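Local atomic coordinates of O-succinylhomoserine sulfhydrylase (Mycobacterium tuberculosis, PDB entry 3NDN), a protein that probably catalyses the formation of L-homocysteine from O-succinyl-L-homoserine and hydrogen sulfide in methionine biosynthesis, with pyridoxal 5'-phosphate as cofactor. Residues T44-Y49 and E87-L92; S52-G57 and Y78-V83; A62-S65 and E69-H72; A96-A101 and E245-P250. All blocks are in the same frame, centred on the assembly; numbering follows the deposited sequence.

Overall arrangement
From the N terminus, the segment after helix 27-33 opens two loops, and helix 59-66 opens a third within them; the three close in reverse order. Contact 3 is the innermost and shortest, folding 69-72 back on the end of helix 59-66. Contact 2 encloses it and brings 52-57 up to the start of helix 81-94. Contact 1 encloses both and ties 44-49 to the later turns of that helix. Thr82 joins contacts 1 and 2 through its OG1, and Tyr56 meets His72 and Ser65 of contact 3. Only after these loops have closed does contact 4 begin: it packs edge strand 98-102, which touches helix 81-94, against helix 244-258, some 144 residues further on.

Contact 1 (T44-Y49 and E87-L92); sequences TAEAMY and EERLRL
Glu46 and Arg89 meet in a buried salt bridge that ties the extended N-terminal segment of this trans-sulfuration enzyme to helix 81-94. Glu46 comes in nearly perpendicular to the arginine, and the carboxylate and guanidinium planes stand 74° apart, so the groups do not lie flat together as in a two-oxygen, two-nitrogen pair. Instead a single carboxylate oxygen sits at the edge of the guanidinium, close to its plane. Arg89 NH1 makes the main bond, 2.8 Å to Glu46 OE2 with an N-H...O angle of 158°, meeting that oxygen on its anti side. Arg89 first runs out with CG anti to the backbone N (chi1 -174°), then bends at chi3, while Glu46 folds at chi2 to present its carboxylate.

Both groups belong to a wider charge cluster. Glu46 OE1 pairs with Lys272 and OE2 also with Lys364 of the third subunit; the guanidinium is further held by Glu275 and by the carbonyl oxygens of Gly34 and Leu271. Arg89 and the two lysines would be expected to offset the closeness of Glu46 to Glu275 and to favour the ionised carboxylate. The network thus joins the segment 44-49, helix 81-94 and the third subunit at one buried point. The second nitrogen adds little to the pair itself: Arg89 NH2 to Glu46 OE2 is a weak bond of 3.3 Å.

Contact 2 (S52-G57 and Y78-V83); sequences SGYVYG and YGNPTV
Tyr54 reaches across to the start of helix 81-94 with its phenol oxygen, which comes up against three consecutive residues. Tyr54 OH lies 3.4 Å from Pro81 CD and 3.5 Å from Gly79 O. The amide nitrogen ND2 of Asn80 is also 3.4 Å from Tyr54 OH. Behind the hydroxyl the ring itself adds apolar contact, with Tyr54 CE1 4.1 Å from Pro81 CD; the ring and the pyrrolidine point at one another from the two segments. The Asn80 side chain, by contrast, passes across the end of the tyrosine, its amide plane 61° from the ring.

What sets Asn80 is its place at the N-cap. CG anti to the backbone N (chi1 170°) carries the amide to the helix start, and chi2 turns OD1 toward the N-H groups there. OD1 takes Val83 N at 3.2 Å, on a lone pair in the carbonyl plane and at a fairly straight 166°. A weaker bond of 2.9 Å runs from Thr82 N to the same Asn80 OD1. Ser76 OG, a partner of Asn80 ND2, also makes a weak hydrogen bond with Tyr54 OH. Further out, Phe41 of the second subunit packs on both Tyr54 and Pro81, while Ser52 lies against Thr226 of the fourth subunit, next in sequence to Lys227, the lysine that probably carries the cofactor.

The hydroxyl thus meets a carbonyl, an amide and a proline CD at a helix start that lies in the subunit interfaces. Different partners use the two ends of the Asn80 amide: OD1 serves the helix N-H groups, ND2 serves Tyr49 O and Ser76 OG.

Contact 3 (A62-S65 and E69-H72); sequences AEKS and ELDH
The imidazole of His72 is approached obliquely by Ser65 OG, which lies 3.7 Å from His72 CG and still closer, 3.3 Å, to His72 CB. Tyr56 brings a second ring to the imidazole with the planes about 45° apart, neither stacked nor perpendicular. At the rim of the imidazole, NE2 hydrogen-bonds Glu42 of the second subunit. Together these contacts hold the side chain beside Ser65, in the last turn of helix 59-66. The motif is a chain reversal after the C-terminus of that helix, marked by a pi-type (i+5) N-H...O=C bond.

This one backbone bond links the two segments: Glu69 N to Lys64 O, 2.9 Å long with an N-H...O angle of 150°. It joins residues five apart, wider than the i+4 spacing of an alpha-helix. The returning chain lies beside the last turn, the CA atoms of Ser65 and Leu70 being 5.1 Å apart. Ser65 OG does not spend its polar end on the histidine: with the hydroxyl beside its own backbone N (chi1 -66°), it bonds Val61 O one turn back, a common way for a helical serine to satisfy itself.

Leu70 lays one methyl over the base of the lysine, Leu70 CD1 being 3.8 Å from Lys64 CB. That methyl also comes within 4.2 Å of Ser65 OG. Lys64 NZ and Glu69 OE2 stay 4.7 Å apart, near but not paired. The backbone N of Leu70 is buried with no partner in the model, 3.6 Å from Lys64 O.

Contact 4 (A96-A101 and E245-P250); sequences APAAFA and EYIDGP
Ile247 spreads its two branches along strand 98-101 by way of its first torsion: chi1 of -59° places CG1 anti to the carbonyl carbon and CG2 anti to the backbone N. The CG1 branch goes to Ala98, with Ile247 CG1 3.9 Å from Ala98 CB. The CG2 methyl settles further along, 3.8 Å from Ala99 O and 4.1 Å from Phe100 CB. Phe100 has an unusual chi1 of -145°, away from the staggered positions; chi1 and chi2 together turn the ring so that the CG2 methyl meets it at the edge, near the ring plane, rather than over a face. Phe100 and Ile247 pass alongside one another, pointing oppositely.

Ala98 and Phe100 point to the helix, whereas Ala99 between them points away and packs on Arg91 of helix 81-94. The axes of the short strand and helix segments approach to 8.0 Å at an angle of 40°. Ile247 also rests on Ile240 of the adjoining antiparallel strand, so one side chain spans two strands.

Helices thus cover this edge strand from both sides, 244-258 on one and 81-94 on the other. This is the three-layer alpha/beta/alpha build of the large domain of fold type I pyridoxal phosphate enzymes, with its seven-stranded sheet and single antiparallel strand, 238-242.

Contact 1 (T44-Y49 and E87-L92)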
loop_
_atom_site.group_PDB
_atom_site.type_symbol
_atom_site.label_atom_id
_atom_site.label_comp_id
_atom_site.label_asym_id
_atom_site.label_seq_id
_atom_site.Cartn_x
_atom_site.Cartn_y
_atom_site.Cartn_z
ATOM N N THR A 44 -9.919 6.044 14.025
ATOM C CA THR A 44 -10.890 4.939 14.169
ATOM C C THR A 44 -10.340 3.587 13.683
ATOM O O THR A 44 -10.350 2.582 14.428
ATOM C CB THR A 44 -12.207 5.267 13.456
ATOM O OG1 THR A 44 -12.742 6.462 14.034
ATOM C CG2 THR A 44 -13.226 4.117 13.640
ATOM N N ALA A 45 -9.854 3.589 12.440
ATOM C CA ALA A 45 -9.194 2.439 11.811
ATOM C C ALA A 45 -7.709 2.304 12.153
ATOM O O ALA A 45 -7.022 3.306 12.443
ATOM C CB ALA A 45 -9.400 2.496 10.291
ATOM N N GLU A 46 -7.226 1.063 12.111
ATOM C CA GLU A 46 -5.868 0.680 12.527
ATOM C C GLU A 46 -4.725 1.279 11.670
ATOM O O GLU A 46 -4.720 1.160 10.449
ATOM C CB GLU A 46 -5.744 -0.850 12.623
ATOM C CG GLU A 46 -6.669 -1.536 13.684
ATOM C CD GLU A 46 -8.123 -1.744 13.209
ATOM O OE1 GLU A 46 -8.563 -1.156 12.177
ATOM O OE2 GLU A 46 -8.841 -2.509 13.886
ATOM N N ALA A 47 -3.778 1.942 12.331
ATOM C CA ALA A 47 -2.655 2.607 11.661
ATOM C C ALA A 47 -1.563 1.648 11.156
ATOM O O ALA A 47 -1.341 0.578 11.745
ATOM C CB ALA A 47 -2.031 3.641 12.612
ATOM N N MET A 48 -0.873 2.049 10.082
ATOM C CA MET A 48 0.229 1.242 9.484
ATOM C C MET A 48 1.579 1.939 9.680
ATOM O O MET A 48 1.802 3.005 9.107
ATOM C CB MET A 48 -0.025 1.045 7.983
ATOM C CG MET A 48 0.903 0.028 7.296
ATOM S SD MET A 48 0.886 0.182 5.489
ATOM C CE MET A 48 -0.690 -0.563 5.070
ATOM N N TYR A 49 2.480 1.304 10.441
ATOM C CA TYR A 49 3.797 1.863 10.763
ATOM C C TYR A 49 4.908 1.242 9.911
ATOM O O TYR A 49 5.615 0.318 10.347
ATOM C CB TYR A 49 4.110 1.780 12.287
ATOM C CG TYR A 49 3.161 2.608 13.165
ATOM C CD1 TYR A 49 3.438 3.951 13.448
ATOM C CD2 TYR A 49 1.998 2.049 13.707
ATOM C CE1 TYR A 49 2.558 4.725 14.227
ATOM C CE2 TYR A 49 1.109 2.813 14.490
ATOM C CZ TYR A 49 1.416 4.152 14.758
ATOM O OH TYR A 49 0.574 4.948 15.526
ATOM N N GLU A 87 -0.952 -9.969 15.781
ATOM C CA GLU A 87 -0.583 -11.050 16.734
ATOM C C GLU A 87 -1.614 -11.146 17.871
ATOM O O GLU A 87 -2.074 -12.245 18.215
ATOM C CB GLU A 87 0.810 -10.827 17.333
ATOM C CG GLU A 87 2.008 -11.119 16.402
ATOM C CD GLU A 87 3.357 -10.606 16.934
ATOM O OE1 GLU A 87 3.361 -9.734 17.846
ATOM O OE2 GLU A 87 4.434 -11.064 16.433
ATOM N N GLU A 88 -1.977 -10.002 18.444
ATOM C CA GLU A 88 -2.900 -10.008 19.590
ATOM C C GLU A 88 -4.345 -10.316 19.219
ATOM O O GLU A 88 -5.053 -11.021 19.961
ATOM C CB GLU A 88 -2.779 -8.710 20.395
ATOM C CG GLU A 88 -3.720 -8.617 21.607
ATOM C CD GLU A 88 -3.241 -9.392 22.832
ATOM O OE1 GLU A 88 -2.184 -10.085 22.759
ATOM O OE2 GLU A 88 -3.935 -9.290 23.883
ATOM N N ARG A 89 -4.804 -9.800 18.075
ATOM C CA ARG A 89 -6.145 -10.125 17.579
ATOM C C ARG A 89 -6.316 -11.636 17.327
ATOM O O ARG A 89 -7.316 -12.230 17.752
ATOM C CB ARG A 89 -6.497 -9.282 16.321
ATOM C CG ARG A 89 -7.944 -9.450 15.802
ATOM C CD ARG A 89 -8.314 -8.333 14.782
ATOM N NE ARG A 89 -8.376 -7.017 15.431
ATOM C CZ ARG A 89 -8.692 -5.867 14.822
ATOM N NH1 ARG A 89 -8.721 -4.736 15.530
ATOM N NH2 ARG A 89 -8.960 -5.835 13.515
ATOM N N LEU A 90 -5.334 -12.271 16.670
ATOM C CA LEU A 90 -5.396 -13.719 16.431
ATOM C C LEU A 90 -5.299 -14.503 17.764
ATOM O O LEU A 90 -5.995 -15.499 17.947
ATOM C CB LEU A 90 -4.279 -14.182 15.442
ATOM C CG LEU A 90 -4.215 -15.666 15.028
ATOM C CD1 LEU A 90 -5.538 -16.201 14.444
ATOM C CD2 LEU A 90 -3.006 -15.970 14.085
ATOM N N ARG A 91 -4.461 -14.034 18.685
ATOM C CA ARG A 91 -4.293 -14.677 20.007
ATOM C C ARG A 91 -5.626 -14.657 20.784
ATOM O O ARG A 91 -6.005 -15.659 21.414
ATOM C CB ARG A 91 -3.184 -13.979 20.830
ATOM C CG ARG A 91 -2.781 -14.729 22.156
ATOM C CD ARG A 91 -2.088 -13.788 23.194
ATOM N NE ARG A 91 -2.961 -12.709 23.678
ATOM C CZ ARG A 91 -4.052 -12.868 24.437
ATOM N NH1 ARG A 91 -4.471 -14.085 24.814
ATOM N NH2 ARG A 91 -4.756 -11.796 24.807
ATOM N N LEU A 92 -6.331 -13.530 20.713
ATOM C CA LEU A 92 -7.656 -13.375 21.355
ATOM C C LEU A 92 -8.690 -14.328 20.769
ATOM O O LEU A 92 -9.412 -14.974 21.531
ATOM C CB LEU A 92 -8.176 -11.931 21.270
ATOM C CG LEU A 92 -7.508 -10.941 22.252
ATOM C CD1 LEU A 92 -7.703 -9.484 21.812
ATOM C CD2 LEU A 92 -8.031 -11.145 23.686
#

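Contact 2 (S52-G57 and Y78-V83)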
loop_
_atom_site.group_PDB
_atom_site.type_symbol
_atom_site.label_atom_id
_atom_site.label_comp_id
_atom_site.label_asym_id
_atom_site.label_seq_id
_atom_site.Cartn_x
_atom_site.Cartn_y
_atom_site.Cartn_z
ATOM N N SER A 52 11.491 0.508 9.734
ATOM C CA SER A 52 12.364 -0.566 10.228
ATOM C C SER A 52 12.956 -0.272 11.622
ATOM O O SER A 52 13.153 -1.207 12.417
ATOM C CB SER A 52 13.476 -0.904 9.211
ATOM O OG SER A 52 14.277 0.239 8.907
ATOM N N GLY A 53 13.236 1.008 11.906
ATOM C CA GLY A 53 13.873 1.449 13.172
ATOM C C GLY A 53 13.037 2.417 13.996
ATOM O O GLY A 53 11.960 2.840 13.547
ATOM N N TYR A 54 13.549 2.786 15.190
ATOM C CA TYR A 54 12.880 3.681 16.153
ATOM C C TYR A 54 13.926 4.662 16.737
ATOM O O TYR A 54 15.137 4.421 16.638
ATOM C CB TYR A 54 12.155 2.878 17.274
ATOM C CG TYR A 54 11.200 1.851 16.662
ATOM C CD1 TYR A 54 9.848 2.160 16.454
ATOM C CD2 TYR A 54 11.675 0.628 16.202
ATOM C CE1 TYR A 54 8.982 1.239 15.809
ATOM C CE2 TYR A 54 10.824 -0.295 15.549
ATOM C CZ TYR A 54 9.471 0.023 15.377
ATOM O OH TYR A 54 8.626 -0.880 14.736
ATOM N N VAL A 55 13.458 5.763 17.309
ATOM C CA VAL A 55 14.349 6.757 17.931
ATOM C C VAL A 55 14.139 6.826 19.455
ATOM O O VAL A 55 13.105 6.358 19.969
ATOM C CB VAL A 55 14.177 8.163 17.272
ATOM C CG1 VAL A 55 14.500 8.096 15.773
ATOM C CG2 VAL A 55 12.753 8.726 17.504
ATOM N N TYR A 56 15.100 7.413 20.181
ATOM C CA TYR A 56 15.031 7.495 21.648
ATOM C C TYR A 56 15.283 8.928 22.126
ATOM O O TYR A 56 16.071 9.653 21.519
ATOM C CB TYR A 56 16.057 6.540 22.303
ATOM C CG TYR A 56 16.098 5.164 21.677
ATOM C CD1 TYR A 56 15.117 4.210 21.976
ATOM C CD2 TYR A 56 17.092 4.821 20.755
ATOM C CE1 TYR A 56 15.121 2.956 21.387
ATOM C CE2 TYR A 56 17.107 3.555 20.154
ATOM C CZ TYR A 56 16.125 2.626 20.479
ATOM O OH TYR A 56 16.110 1.370 19.887
ATOM N N GLY A 57 14.590 9.329 23.194
ATOM C CA GLY A 57 14.735 10.668 23.787
ATOM C C GLY A 57 16.098 10.997 24.388
ATOM O O GLY A 57 16.467 12.172 24.487
ATOM N N TYR A 78 11.978 -8.051 14.685
ATOM C CA TYR A 78 11.343 -8.823 15.762
ATOM C C TYR A 78 10.274 -8.138 16.615
ATOM O O TYR A 78 9.759 -8.751 17.544
ATOM C CB TYR A 78 12.379 -9.472 16.667
ATOM C CG TYR A 78 13.424 -8.518 17.181
ATOM C CD1 TYR A 78 14.629 -8.344 16.489
ATOM C CD2 TYR A 78 13.238 -7.817 18.367
ATOM C CE1 TYR A 78 15.601 -7.492 16.959
ATOM C CE2 TYR A 78 14.225 -6.950 18.849
ATOM C CZ TYR A 78 15.399 -6.800 18.136
ATOM O OH TYR A 78 16.388 -5.944 18.580
ATOM N N GLY A 79 9.931 -6.900 16.296
ATOM C CA GLY A 79 8.764 -6.243 16.922
ATOM C C GLY A 79 8.389 -4.956 16.203
ATOM O O GLY A 79 9.261 -4.135 15.922
ATOM N N ASN A 80 7.094 -4.781 15.932
ATOM C CA ASN A 80 6.536 -3.602 15.227
ATOM C C ASN A 80 5.086 -3.344 15.727
ATOM O O ASN A 80 4.333 -4.301 15.949
ATOM C CB ASN A 80 6.594 -3.844 13.702
ATOM C CG ASN A 80 5.811 -2.794 12.885
ATOM O OD1 ASN A 80 4.584 -2.846 12.813
ATOM N ND2 ASN A 80 6.537 -1.859 12.240
ATOM N N PRO A 81 4.678 -2.069 15.901
ATOM C CA PRO A 81 3.319 -1.852 16.464
ATOM C C PRO A 81 2.119 -2.396 15.645
ATOM O O PRO A 81 1.147 -2.879 16.245
ATOM C CB PRO A 81 3.236 -0.337 16.644
ATOM C CG PRO A 81 4.437 0.240 15.946
ATOM C CD PRO A 81 5.478 -0.828 15.912
ATOM N N THR A 82 2.171 -2.295 14.313
ATOM C CA THR A 82 1.132 -2.895 13.448
ATOM C C THR A 82 1.150 -4.440 13.502
ATOM O O THR A 82 0.089 -5.094 13.595
ATOM C CB THR A 82 1.267 -2.364 11.990
ATOM O OG1 THR A 82 1.258 -0.934 12.007
ATOM C CG2 THR A 82 0.154 -2.868 11.082
ATOM N N VAL A 83 2.347 -5.034 13.407
ATOM C CA VAL A 83 2.490 -6.470 13.600
ATOM C C VAL A 83 1.922 -6.941 14.966
ATOM O O VAL A 83 1.285 -7.993 15.041
ATOM C CB VAL A 83 3.969 -6.942 13.365
ATOM C CG1 VAL A 83 4.123 -8.452 13.658
ATOM C CG2 VAL A 83 4.383 -6.663 11.922
#

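Contact 3 (A62-S65 and E69-H72)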
loop_
_atom_site.group_PDB
_atom_site.type_symbol
_atom_site.label_atom_id
_atom_site.label_comp_id
_atom_site.label_asym_id
_atom_site.label_seq_id
_atom_site.Cartn_x
_atom_site.Cartn_y
_atom_site.Cartn_z
ATOM N N ALA A 62 17.964 4.662 25.347
ATOM C CA ALA A 62 18.456 3.705 24.354
ATOM C C ALA A 62 19.095 2.487 25.041
ATOM O O ALA A 62 18.865 1.349 24.629
ATOM C CB ALA A 62 19.457 4.376 23.405
ATOM N N GLU A 63 19.884 2.735 26.087
ATOM C CA GLU A 63 20.519 1.660 26.864
ATOM C C GLU A 63 19.476 0.761 27.545
ATOM O O GLU A 63 19.552 -0.467 27.445
ATOM C CB GLU A 63 21.510 2.237 27.890
ATOM C CG GLU A 63 22.166 1.178 28.804
ATOM C CD GLU A 63 23.126 1.758 29.863
ATOM O OE1 GLU A 63 23.017 2.949 30.229
ATOM O OE2 GLU A 63 23.990 0.998 30.357
ATOM N N LYS A 64 18.496 1.366 28.218
ATOM C CA LYS A 64 17.450 0.592 28.895
ATOM C C LYS A 64 16.609 -0.235 27.915
ATOM O O LYS A 64 16.196 -1.358 28.229
ATOM C CB LYS A 64 16.531 1.508 29.711
ATOM C CG LYS A 64 17.166 2.172 30.926
ATOM C CD LYS A 64 16.084 2.834 31.790
ATOM C CE LYS A 64 16.670 3.907 32.704
ATOM N NZ LYS A 64 17.462 3.283 33.806
ATOM N N SER A 65 16.346 0.333 26.739
ATOM C CA SER A 65 15.536 -0.312 25.702
ATOM C C SER A 65 16.215 -1.560 25.135
ATOM O O SER A 65 15.570 -2.600 24.945
ATOM C CB SER A 65 15.216 0.680 24.566
ATOM O OG SER A 65 14.370 1.729 25.029
ATOM N N GLU A 69 14.700 -3.421 29.589
ATOM C CA GLU A 69 14.142 -2.900 30.839
ATOM C C GLU A 69 12.934 -1.992 30.606
ATOM O O GLU A 69 12.166 -1.711 31.540
ATOM C CB GLU A 69 15.215 -2.180 31.655
ATOM C CG GLU A 69 16.189 -3.137 32.347
ATOM C CD GLU A 69 17.440 -2.442 32.857
ATOM O OE1 GLU A 69 18.552 -2.916 32.513
ATOM O OE2 GLU A 69 17.315 -1.433 33.597
ATOM N N LEU A 70 12.782 -1.540 29.363
ATOM C CA LEU A 70 11.598 -0.812 28.903
ATOM C C LEU A 70 10.974 -1.573 27.723
ATOM O O LEU A 70 11.688 -2.266 26.994
ATOM C CB LEU A 70 11.985 0.600 28.461
ATOM C CG LEU A 70 12.485 1.594 29.513
ATOM C CD1 LEU A 70 13.050 2.830 28.829
ATOM C CD2 LEU A 70 11.378 1.984 30.501
ATOM N N ASP A 71 9.664 -1.445 27.523
ATOM C CA ASP A 71 9.023 -2.115 26.383
ATOM C C ASP A 71 8.976 -1.288 25.064
ATOM O O ASP A 71 8.283 -1.655 24.107
ATOM C CB ASP A 71 7.654 -2.706 26.765
ATOM C CG ASP A 71 6.558 -1.656 26.891
ATOM O OD1 ASP A 71 6.865 -0.446 26.951
ATOM O OD2 ASP A 71 5.372 -2.049 26.938
ATOM N N HIS A 72 9.727 -0.188 25.035
ATOM C CA HIS A 72 9.988 0.622 23.827
ATOM C C HIS A 72 10.379 -0.283 22.646
ATOM O O HIS A 72 11.130 -1.252 22.821
ATOM C CB HIS A 72 11.147 1.586 24.151
ATOM C CG HIS A 72 11.265 2.771 23.236
ATOM N ND1 HIS A 72 11.525 2.654 21.887
ATOM C CD2 HIS A 72 11.244 4.104 23.498
ATOM C CE1 HIS A 72 11.612 3.861 21.349
ATOM N NE2 HIS A 72 11.447 4.759 22.307
#

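Contact 4 (A96-A101 and E245-P250)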
loop_
_atom_site.group_PDB
_atom_site.type_symbol
_atom_site.label_atom_id
_atom_site.label_comp_id
_atom_site.label_asym_id
_atom_site.label_seq_id
_atom_site.Cartn_x
_atom_site.Cartn_y
_atom_site.Cartn_z
ATOM N N ALA A 96 -5.073 -18.468 23.124
ATOM C CA ALA A 96 -3.719 -18.957 23.417
ATOM C C ALA A 96 -3.025 -18.023 24.427
ATOM O O ALA A 96 -3.429 -16.863 24.541
ATOM C CB ALA A 96 -2.895 -19.023 22.128
ATOM N N PRO A 97 -1.982 -18.522 25.149
ATOM C CA PRO A 97 -1.208 -17.667 26.068
ATOM C C PRO A 97 -0.339 -16.591 25.377
ATOM O O PRO A 97 -0.127 -15.516 25.954
ATOM C CB PRO A 97 -0.335 -18.680 26.849
ATOM C CG PRO A 97 -1.037 -20.030 26.660
ATOM C CD PRO A 97 -1.574 -19.941 25.265
ATOM N N ALA A 98 0.164 -16.876 24.167
ATOM C CA ALA A 98 1.060 -15.951 23.439
ATOM C C ALA A 98 1.150 -16.273 21.931
ATOM O O ALA A 98 0.708 -17.355 21.502
ATOM C CB ALA A 98 2.456 -15.911 24.089
ATOM N N ALA A 99 1.687 -15.327 21.145
ATOM C CA ALA A 99 1.745 -15.408 19.662
ATOM C C ALA A 99 2.963 -14.696 19.037
ATOM O O ALA A 99 3.475 -13.706 19.592
ATOM C CB ALA A 99 0.465 -14.832 19.056
ATOM N N PHE A 100 3.408 -15.195 17.880
ATOM C CA PHE A 100 4.495 -14.592 17.088
ATOM C C PHE A 100 4.186 -14.719 15.589
ATOM O O PHE A 100 3.917 -15.826 15.111
ATOM C CB PHE A 100 5.851 -15.273 17.392
ATOM C CG PHE A 100 7.033 -14.313 17.351
ATOM C CD1 PHE A 100 7.767 -14.040 18.500
ATOM C CD2 PHE A 100 7.372 -13.654 16.169
ATOM C CE1 PHE A 100 8.844 -13.132 18.484
ATOM C CE2 PHE A 100 8.451 -12.745 16.134
ATOM C CZ PHE A 100 9.185 -12.487 17.295
ATOM N N ALA A 101 4.201 -13.596 14.860
ATOM C CA ALA A 101 3.885 -13.561 13.423
ATOM C C ALA A 101 5.100 -13.935 12.560
ATOM O O ALA A 101 6.232 -13.631 12.943
ATOM C CB ALA A 101 3.369 -12.145 13.017
ATOM N N GLU A 245 6.733 -19.040 27.790
ATOM C CA GLU A 245 8.172 -19.350 27.858
ATOM C C GLU A 245 8.728 -19.879 26.537
ATOM O O GLU A 245 9.902 -19.666 26.223
ATOM C CB GLU A 245 8.525 -20.287 29.040
ATOM C CG GLU A 245 7.647 -21.534 29.201
ATOM C CD GLU A 245 7.987 -22.672 28.231
ATOM O OE1 GLU A 245 7.061 -23.446 27.880
ATOM O OE2 GLU A 245 9.177 -22.802 27.828
ATOM N N TYR A 246 7.875 -20.572 25.774
ATOM C CA TYR A 246 8.231 -21.122 24.466
ATOM C C TYR A 246 8.309 -20.019 23.392
ATOM O O TYR A 246 9.269 -19.965 22.609
ATOM C CB TYR A 246 7.201 -22.208 24.085
ATOM C CG TYR A 246 7.230 -22.721 22.644
ATOM C CD1 TYR A 246 8.254 -23.561 22.192
ATOM C CD2 TYR A 246 6.203 -22.395 21.744
ATOM C CE1 TYR A 246 8.258 -24.051 20.872
ATOM C CE2 TYR A 246 6.200 -22.882 20.430
ATOM C CZ TYR A 246 7.231 -23.697 20.001
ATOM O OH TYR A 246 7.224 -24.176 18.705
ATOM N N ILE A 247 7.311 -19.139 23.371
ATOM C CA ILE A 247 7.235 -18.066 22.360
ATOM C C ILE A 247 8.343 -17.023 22.595
ATOM O O ILE A 247 9.028 -16.605 21.643
ATOM C CB ILE A 247 5.807 -17.391 22.341
ATOM C CG1 ILE A 247 4.706 -18.427 22.041
ATOM C CG2 ILE A 247 5.728 -16.222 21.337
ATOM C CD1 ILE A 247 4.703 -18.998 20.595
ATOM N N ASP A 248 8.540 -16.643 23.859
ATOM C CA ASP A 248 9.563 -15.655 24.248
ATOM C C ASP A 248 10.987 -16.239 24.348
ATOM O O ASP A 248 11.955 -15.479 24.461
ATOM C CB ASP A 248 9.225 -15.003 25.605
ATOM C CG ASP A 248 7.980 -14.097 25.562
ATOM O OD1 ASP A 248 7.420 -13.824 24.472
ATOM O OD2 ASP A 248 7.561 -13.648 26.655
ATOM N N GLY A 249 11.106 -17.564 24.320
ATOM C CA GLY A 249 12.392 -18.255 24.504
ATOM C C GLY A 249 13.006 -18.751 23.202
ATOM O O GLY A 249 13.596 -17.962 22.470
ATOM N N PRO A 250 12.860 -20.061 22.902
ATOM C CA PRO A 250 13.441 -20.645 21.682
ATOM C C PRO A 250 12.837 -20.121 20.364
ATOM O O PRO A 250 13.571 -19.978 19.376
ATOM C CB PRO A 250 13.205 -22.151 21.852
ATOM C CG PRO A 250 12.058 -22.246 22.809
ATOM C CD PRO A 250 12.191 -21.076 23.734
#